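Local coordinates for probable LRR receptor-like serine/threonine-protein kinase At4g26540 (Arabidopsis thaliana, PDB 5HZ0), which acts with related receptors in perceiving RGF peptide hormones that maintain the root stem cell niche, here represented by its leucine-rich-repeat ectodomain, at residues A[374-388]-A[397-411]. The protein carries 5 engineered substitutions. Sequence-based numbering, arbitrary orientation.
Sequences RNLTKLLLLSNDLSG and CTNLYRLRLNGNRLA
Strands 378-380 and 402-404 pair in parallel, their axes 4.9 Å apart, with Leu379 opposite Leu403 and Leu379 N bonded to Arg402 O at 3.0 Å. This is the stacking of consecutive leucine-rich repeats, predicted as LRR 17 and LRR 18. Leu379 and Leu403 lie side by side, CD1 of Leu403 meeting CB of Leu379 at 3.8 Å. Leu381 and Leu405 repeat this further along. On the face bearing Lys378, Leu380, Arg402 and Arg404, Leu380 CD2 meets the aliphatic part of Arg404. A chi1 of 68° lays the Leu382 side chain alongside Arg404, putting its CD2 over the centre of the guanidinium, 3.5 Å from Arg404 CZ. Asn408 belongs to the asparagine ladder of the repeats. Its ND2 bonds Leu381 O at 3.2 Å and, within its own repeat, Leu405 O at 2.8 Å. Asn384 ND2 reaches Leu381 O from the opposite face of the carbonyl plane. Asn408 OD1 takes Leu386 N at 3.0 Å. With an alanine here, Leu386 N and Leu405 O would probably lose these partners, and Leu381 O would keep only Asn384 of its two amide donors. Further out, Arg409 NE meets Asp385 OD1 at 3.2 Å, in a salt bridge. Lys378 NZ bonds a polar side chain of the bound peptide, while Arg402 and Arg404 salt-bridge a charged backbone group, consistent with the terminal carboxylate, so this face belongs to the hormone-recognition surface. Arg404 also pairs with Asp428, and Arg402 makes a cation-pi contact with Phe426. Strand 354-356 continues the pairing beyond 378-380, and strand 426-428 beyond 402-404.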
loop_
_atom_site.group_PDB
_atom_site.type_symbol
_atom_site.label_atom_id
_atom_site.label_comp_id
_atom_site.label_asym_id
_atom_site.label_seq_id
_atom_site.Cartn_x
_atom_site.Cartn_y
_atom_site.Cartn_z
ATOM N N ARG A 374 -18.073 -16.425 4.210
ATOM C CA ARG A 374 -17.115 -17.370 4.777
ATOM C C ARG A 374 -15.702 -17.032 4.333
ATOM O O ARG A 374 -14.721 -17.520 4.898
ATOM C CB ARG A 374 -17.491 -18.816 4.410
ATOM C CG ARG A 374 -18.722 -19.346 5.164
ATOM C CD ARG A 374 -19.169 -20.743 4.707
ATOM N NE ARG A 374 -18.054 -21.676 4.553
ATOM C CZ ARG A 374 -17.582 -22.085 3.379
ATOM N NH1 ARG A 374 -18.136 -21.653 2.254
ATOM N NH2 ARG A 374 -16.558 -22.924 3.328
ATOM N N ASN A 375 -15.602 -16.230 3.283
ATOM C CA ASN A 375 -14.302 -15.742 2.824
ATOM C C ASN A 375 -13.878 -14.293 3.164
ATOM O O ASN A 375 -12.827 -13.840 2.723
ATOM C CB ASN A 375 -14.060 -16.111 1.358
ATOM C CG ASN A 375 -13.289 -17.403 1.219
ATOM O OD1 ASN A 375 -13.623 -18.265 0.396
ATOM N ND2 ASN A 375 -12.243 -17.548 2.030
ATOM N N LEU A 376 -14.690 -13.563 3.922
ATOM C CA LEU A 376 -14.395 -12.161 4.190
ATOM C C LEU A 376 -13.275 -12.052 5.238
ATOM O O LEU A 376 -13.451 -12.467 6.388
ATOM C CB LEU A 376 -15.660 -11.510 4.725
ATOM C CG LEU A 376 -15.749 -9.987 4.823
ATOM C CD1 LEU A 376 -15.596 -9.363 3.445
ATOM C CD2 LEU A 376 -17.075 -9.571 5.447
ATOM N N THR A 377 -12.117 -11.523 4.836
ATOM C CA THR A 377 -11.014 -11.242 5.774
ATOM C C THR A 377 -11.082 -9.865 6.423
ATOM O O THR A 377 -10.705 -9.686 7.583
ATOM C CB THR A 377 -9.615 -11.451 5.152
ATOM O OG1 THR A 377 -9.406 -10.502 4.107
ATOM C CG2 THR A 377 -9.500 -12.858 4.585
ATOM N N LYS A 378 -11.528 -8.886 5.645
ATOM C CA LYS A 378 -11.495 -7.499 6.080
ATOM C C LYS A 378 -12.868 -6.873 6.004
ATOM O O LYS A 378 -13.488 -6.833 4.936
ATOM C CB LYS A 378 -10.528 -6.701 5.218
ATOM C CG LYS A 378 -9.097 -7.154 5.325
ATOM C CD LYS A 378 -8.249 -6.323 4.384
ATOM C CE LYS A 378 -6.787 -6.698 4.457
ATOM N NZ LYS A 378 -6.074 -6.018 3.348
ATOM N N LEU A 379 -13.339 -6.390 7.148
ATOM C CA LEU A 379 -14.583 -5.631 7.193
ATOM C C LEU A 379 -14.287 -4.280 7.857
ATOM O O LEU A 379 -13.961 -4.210 9.055
ATOM C CB LEU A 379 -15.668 -6.416 7.943
ATOM C CG LEU A 379 -17.057 -5.796 8.115
ATOM C CD1 LEU A 379 -17.559 -5.274 6.793
ATOM C CD2 LEU A 379 -18.092 -6.786 8.725
ATOM N N LEU A 380 -14.366 -3.210 7.068
ATOM C CA LEU A 380 -14.059 -1.876 7.575
ATOM C C LEU A 380 -15.209 -0.939 7.280
ATOM O O LEU A 380 -15.438 -0.534 6.134
ATOM C CB LEU A 380 -12.795 -1.372 6.900
ATOM C CG LEU A 380 -11.682 -2.423 6.900
ATOM C CD1 LEU A 380 -10.584 -2.078 5.910
ATOM C CD2 LEU A 380 -11.113 -2.611 8.306
ATOM N N LEU A 381 -15.960 -0.676 8.348
ATOM C CA LEU A 381 -17.129 0.199 8.389
ATOM C C LEU A 381 -16.928 1.499 9.201
ATOM O O LEU A 381 -17.904 2.169 9.570
ATOM C CB LEU A 381 -18.364 -0.583 8.852
ATOM C CG LEU A 381 -18.753 -1.840 8.067
ATOM C CD1 LEU A 381 -20.060 -2.369 8.610
ATOM C CD2 LEU A 381 -18.864 -1.591 6.570
ATOM N N LEU A 382 -15.686 1.769 9.589
ATOM C CA LEU A 382 -15.387 2.848 10.519
ATOM C C LEU A 382 -15.822 4.232 10.037
ATOM O O LEU A 382 -15.939 4.478 8.840
ATOM C CB LEU A 382 -13.915 2.824 10.970
ATOM C CG LEU A 382 -12.748 3.133 10.027
ATOM C CD1 LEU A 382 -12.433 4.628 9.952
ATOM C CD2 LEU A 382 -11.527 2.367 10.467
ATOM N N SER A 383 -16.110 5.116 10.985
ATOM C CA SER A 383 -16.589 6.465 10.658
ATOM C C SER A 383 -17.816 6.522 9.731
ATOM O O SER A 383 -17.718 6.850 8.555
ATOM C CB SER A 383 -15.474 7.357 10.118
ATOM O OG SER A 383 -16.031 8.587 9.690
ATOM N N ASN A 384 -18.967 6.189 10.281
ATOM C CA ASN A 384 -20.226 6.332 9.582
ATOM C C ASN A 384 -21.248 6.719 10.631
ATOM O O ASN A 384 -20.876 7.119 11.732
ATOM C CB ASN A 384 -20.629 5.022 8.887
ATOM C CG ASN A 384 -19.930 4.824 7.557
ATOM O OD1 ASN A 384 -20.295 5.444 6.576
ATOM N ND2 ASN A 384 -18.923 3.954 7.523
ATOM N N ASP A 385 -22.521 6.672 10.264
ATOM C CA ASP A 385 -23.629 6.849 11.206
ATOM C C ASP A 385 -24.284 5.559 11.693
ATOM O O ASP A 385 -25.447 5.576 12.073
ATOM C CB ASP A 385 -24.664 7.881 10.754
ATOM C CG ASP A 385 -25.458 8.448 11.929
ATOM O OD1 ASP A 385 -24.876 8.547 13.033
ATOM O OD2 ASP A 385 -26.655 8.772 11.766
ATOM N N LEU A 386 -23.614 4.429 11.517
ATOM C CA LEU A 386 -24.178 3.116 11.859
ATOM C C LEU A 386 -24.573 2.940 13.331
ATOM O O LEU A 386 -23.799 3.229 14.235
ATOM C CB LEU A 386 -23.205 1.999 11.454
ATOM C CG LEU A 386 -22.800 1.920 9.987
ATOM C CD1 LEU A 386 -21.623 0.985 9.842
ATOM C CD2 LEU A 386 -23.964 1.406 9.169
ATOM N N SER A 387 -25.782 2.442 13.560
ATOM C CA SER A 387 -26.266 2.154 14.907
ATOM C C SER A 387 -26.788 0.718 15.016
ATOM O O SER A 387 -26.601 -0.087 14.103
ATOM C CB SER A 387 -27.366 3.128 15.301
ATOM O OG SER A 387 -28.412 3.084 14.355
ATOM N N GLY A 388 -27.422 0.401 16.144
ATOM C CA GLY A 388 -27.956 -0.927 16.372
ATOM C C GLY A 388 -26.938 -1.847 17.015
ATOM O O GLY A 388 -25.838 -1.409 17.350
ATOM N N CYS A 397 -18.599 -15.469 10.696
ATOM C CA CYS A 397 -17.694 -14.975 9.659
ATOM C C CYS A 397 -16.338 -15.568 9.976
ATOM O O CYS A 397 -15.512 -14.959 10.679
ATOM C CB CYS A 397 -17.627 -13.442 9.761
ATOM S SG CYS A 397 -17.232 -12.495 8.255
ATOM N N THR A 398 -16.060 -16.680 9.296
ATOM C CA THR A 398 -15.108 -17.666 9.784
ATOM C C THR A 398 -13.686 -17.182 9.623
ATOM O O THR A 398 -12.840 -17.443 10.467
ATOM C CB THR A 398 -15.290 -19.025 9.050
ATOM O OG1 THR A 398 -16.665 -19.408 9.110
ATOM C CG2 THR A 398 -14.450 -20.125 9.691
ATOM N N ASN A 399 -13.440 -16.504 8.507
ATOM C CA ASN A 399 -12.111 -16.045 8.124
ATOM C C ASN A 399 -11.809 -14.600 8.456
ATOM O O ASN A 399 -10.771 -14.091 8.032
ATOM C CB ASN A 399 -11.882 -16.273 6.622
ATOM C CG ASN A 399 -11.620 -17.736 6.282
ATOM O OD1 ASN A 399 -11.019 -18.472 7.063
ATOM N ND2 ASN A 399 -12.071 -18.157 5.108
ATOM N N LEU A 400 -12.723 -13.919 9.149
ATOM C CA LEU A 400 -12.518 -12.503 9.477
ATOM C C LEU A 400 -11.194 -12.317 10.178
ATOM O O LEU A 400 -10.934 -12.931 11.197
ATOM C CB LEU A 400 -13.625 -11.988 10.393
ATOM C CG LEU A 400 -13.853 -10.483 10.408
ATOM C CD1 LEU A 400 -13.992 -9.926 8.974
ATOM C CD2 LEU A 400 -15.081 -10.171 11.247
ATOM N N TYR A 401 -10.373 -11.441 9.618
ATOM C CA TYR A 401 -9.035 -11.149 10.114
ATOM C C TYR A 401 -8.993 -9.760 10.773
ATOM O O TYR A 401 -8.629 -9.614 11.947
ATOM C CB TYR A 401 -8.046 -11.212 8.956
ATOM C CG TYR A 401 -6.599 -11.113 9.371
ATOM C CD1 TYR A 401 -5.911 -12.235 9.804
ATOM C CD2 TYR A 401 -5.918 -9.903 9.324
ATOM C CE1 TYR A 401 -4.591 -12.171 10.171
ATOM C CE2 TYR A 401 -4.585 -9.827 9.693
ATOM C CZ TYR A 401 -3.931 -10.963 10.119
ATOM O OH TYR A 401 -2.612 -10.915 10.496
ATOM N N ARG A 402 -9.317 -8.745 9.972
ATOM C CA ARG A 402 -9.326 -7.347 10.394
ATOM C C ARG A 402 -10.743 -6.777 10.414
ATOM O O ARG A 402 -11.426 -6.716 9.381
ATOM C CB ARG A 402 -8.430 -6.537 9.458
ATOM C CG ARG A 402 -8.432 -5.022 9.665
ATOM C CD ARG A 402 -7.380 -4.402 8.764
ATOM N NE ARG A 402 -7.162 -3.003 9.068
ATOM C CZ ARG A 402 -6.366 -2.577 10.038
ATOM N NH1 ARG A 402 -6.220 -1.277 10.247
ATOM N NH2 ARG A 402 -5.720 -3.455 10.792
ATOM N N LEU A 403 -11.173 -6.367 11.602
ATOM C CA LEU A 403 -12.507 -5.827 11.822
ATOM C C LEU A 403 -12.443 -4.409 12.419
ATOM O O LEU A 403 -11.899 -4.207 13.517
ATOM C CB LEU A 403 -13.285 -6.729 12.781
ATOM C CG LEU A 403 -14.719 -6.250 13.040
ATOM C CD1 LEU A 403 -15.563 -6.325 11.766
ATOM C CD2 LEU A 403 -15.395 -7.018 14.173
ATOM N N ARG A 404 -12.960 -3.419 11.697
ATOM C CA ARG A 404 -13.003 -2.067 12.255
ATOM C C ARG A 404 -14.390 -1.459 12.129
ATOM O O ARG A 404 -14.844 -1.127 11.025
ATOM C CB ARG A 404 -11.967 -1.198 11.566
ATOM C CG ARG A 404 -10.573 -1.796 11.612
ATOM C CD ARG A 404 -9.534 -0.740 11.376
ATOM N NE ARG A 404 -9.589 0.255 12.447
ATOM C CZ ARG A 404 -8.847 1.357 12.490
ATOM N NH1 ARG A 404 -7.979 1.618 11.514
ATOM N NH2 ARG A 404 -8.979 2.193 13.514
ATOM N N LEU A 405 -15.067 -1.382 13.275
ATOM C CA LEU A 405 -16.403 -0.796 13.399
ATOM C C LEU A 405 -16.412 0.575 14.079
ATOM O O LEU A 405 -17.473 1.131 14.363
ATOM C CB LEU A 405 -17.369 -1.762 14.090
ATOM C CG LEU A 405 -17.537 -3.136 13.435
ATOM C CD1 LEU A 405 -18.633 -3.926 14.136
ATOM C CD2 LEU A 405 -17.840 -2.995 11.964
ATOM N N ASN A 406 -15.220 1.077 14.384
ATOM C CA ASN A 406 -15.048 2.280 15.193
ATOM C C ASN A 406 -15.612 3.572 14.589
ATOM O O ASN A 406 -15.642 3.736 13.374
ATOM C CB ASN A 406 -13.574 2.441 15.597
ATOM C CG ASN A 406 -12.641 2.484 14.411
ATOM O OD1 ASN A 406 -12.299 1.452 13.846
ATOM N ND2 ASN A 406 -12.211 3.683 14.031
ATOM N N GLY A 407 -16.070 4.488 15.444
ATOM C CA GLY A 407 -16.615 5.745 14.960
ATOM C C GLY A 407 -18.020 5.642 14.402
ATOM O O GLY A 407 -18.314 6.128 13.303
ATOM N N ASN A 408 -18.887 4.994 15.172
ATOM C CA ASN A 408 -20.306 4.877 14.857
ATOM C C ASN A 408 -21.144 5.043 16.132
ATOM O O ASN A 408 -20.636 5.511 17.154
ATOM C CB ASN A 408 -20.607 3.527 14.186
ATOM C CG ASN A 408 -20.082 3.446 12.763
ATOM O OD1 ASN A 408 -20.653 4.041 11.857
ATOM N ND2 ASN A 408 -18.993 2.709 12.565
ATOM N N ARG A 409 -22.439 4.748 16.034
ATOM C CA ARG A 409 -23.385 4.761 17.168
ATOM C C ARG A 409 -23.764 3.406 17.761
ATOM O O ARG A 409 -24.836 3.284 18.369
ATOM C CB ARG A 409 -24.627 5.629 16.903
ATOM C CG ARG A 409 -24.380 7.124 17.079
ATOM C CD ARG A 409 -25.674 7.936 17.066
ATOM N NE ARG A 409 -26.360 7.919 15.779
ATOM C CZ ARG A 409 -27.611 7.496 15.615
ATOM N NH1 ARG A 409 -28.301 7.059 16.662
ATOM N NH2 ARG A 409 -28.174 7.517 14.414
ATOM N N LEU A 410 -22.993 2.365 17.447
ATOM C CA LEU A 410 -23.358 0.984 17.816
ATOM C C LEU A 410 -23.735 0.808 19.290
ATOM O O LEU A 410 -23.054 1.324 20.164
ATOM C CB LEU A 410 -22.218 0.031 17.453
ATOM C CG LEU A 410 -21.833 0.005 15.968
ATOM C CD1 LEU A 410 -20.562 -0.812 15.751
ATOM C CD2 LEU A 410 -22.972 -0.506 15.088
ATOM N N ALA A 411 -24.819 0.076 19.557
ATOM C CA ALA A 411 -25.336 -0.080 20.929
ATOM C C ALA A 411 -25.374 -1.530 21.408
ATOM O O ALA A 411 -25.074 -2.450 20.651
ATOM C CB ALA A 411 -26.719 0.560 21.064
#